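Local structure of adhesin YadA (1P9H) at residues A186-K189 and D190-V194. The protein binds collagen through its trimeric head domain, forming a fibrillar matrix on the bacterial surface that promotes attachment to and invasion of eukaryotic cells. Sequence-based numbering, arbitrary orientation.
Sequences AGTK and DTDAV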
# COMPACT_ATOMS: atom_id res chain seq x y z
N ALA A 186 16.50 17.99 16.65
CA ALA A 186 17.05 17.61 17.95
C ALA A 186 15.98 17.07 18.90
O ALA A 186 14.87 17.61 18.98
CB ALA A 186 17.76 18.80 18.59
N GLY A 187 16.32 16.00 19.61
CA GLY A 187 15.39 15.42 20.55
C GLY A 187 15.27 16.25 21.81
O GLY A 187 16.20 16.97 22.18
N THR A 188 14.12 16.15 22.47
CA THR A 188 13.87 16.89 23.70
C THR A 188 13.54 15.95 24.86
O THR A 188 14.09 16.08 25.95
CB THR A 188 12.74 17.93 23.51
OG1 THR A 188 11.61 17.30 22.89
CG2 THR A 188 13.21 19.08 22.64
N LYS A 189 12.64 15.01 24.62
CA LYS A 189 12.26 14.04 25.65
C LYS A 189 13.34 12.96 25.74
O LYS A 189 14.10 12.76 24.79
CB LYS A 189 10.91 13.41 25.33
CG LYS A 189 9.74 14.38 25.38
CD LYS A 189 8.42 13.65 25.22
CE LYS A 189 7.24 14.62 25.26
NZ LYS A 189 5.94 13.92 25.10
N ASP A 190 13.39 12.27 26.87
CA ASP A 190 14.39 11.23 27.08
C ASP A 190 14.45 10.17 25.99
O ASP A 190 15.53 9.70 25.64
CB ASP A 190 14.19 10.55 28.43
CG ASP A 190 14.49 11.46 29.59
OD1 ASP A 190 15.47 12.23 29.50
OD2 ASP A 190 13.75 11.41 30.60
N THR A 191 13.29 9.79 25.45
CA THR A 191 13.25 8.77 24.41
C THR A 191 13.19 9.31 22.99
O THR A 191 12.72 8.63 22.07
CB THR A 191 12.08 7.79 24.64
OG1 THR A 191 10.86 8.53 24.82
CG2 THR A 191 12.34 6.95 25.89
N ASP A 192 13.67 10.54 22.80
CA ASP A 192 13.72 11.15 21.47
C ASP A 192 15.11 10.86 20.90
O ASP A 192 16.07 10.71 21.66
CB ASP A 192 13.54 12.67 21.54
CG ASP A 192 12.11 13.10 21.81
OD1 ASP A 192 11.20 12.25 21.87
OD2 ASP A 192 11.90 14.32 21.96
N ALA A 193 15.22 10.81 19.58
CA ALA A 193 16.50 10.57 18.94
C ALA A 193 17.38 11.81 19.03
O ALA A 193 16.87 12.93 19.15
CB ALA A 193 16.30 10.18 17.47
N VAL A 194 18.69 11.61 18.98
CA VAL A 194 19.66 12.70 19.06
C VAL A 194 20.33 12.91 17.71
O VAL A 194 20.66 11.95 17.02
CB VAL A 194 20.76 12.36 20.11
CG1 VAL A 194 21.91 13.35 20.02
CG2 VAL A 194 20.16 12.38 21.51
O HOH W 1 14.70 14.99 28.42
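D192 lays its CB against G187, 3.5 Å from the glycine CA, and carries its carboxylate across to T188 and K189. The loop is a hairpin-like excursion between the left-handed β-roll head of YadA and its coiled-coil stalk, reversed by a type I β turn from K189 to D192. That turn is closed by D192 N bonding to K189 O at 3.0 Å. With CG beside its own backbone N (chi1 -75°), D192 brings OD2 to three donors. T188 N meets the anti lone pair of D192 OD2 at 2.9 Å; K189 N reaches D192 OD2 from above the carboxylate plane at 2.8 Å. The T188 hydroxyl adds a longer bond nearly along the C-O axis. Aspartate suits this place because one short acid can bind the successive backbone amides of T188 and K189; R166 of the third subunit forms a salt bridge with the same oxygen and probably stabilises its charge. G187 has only hydrogens on CA, so D192 CB and A193 O can both press close to it. K189 crosses D192 obliquely, its extended chain carrying NZ to a salt bridge with D165 of the third subunit. T188 OG1 also bonds to Q180 of the second subunit, so both neighbours hold the loop. A water bridges T188 O and D190 OD1, donating to them at 2.8 and 3.1 Å respectively.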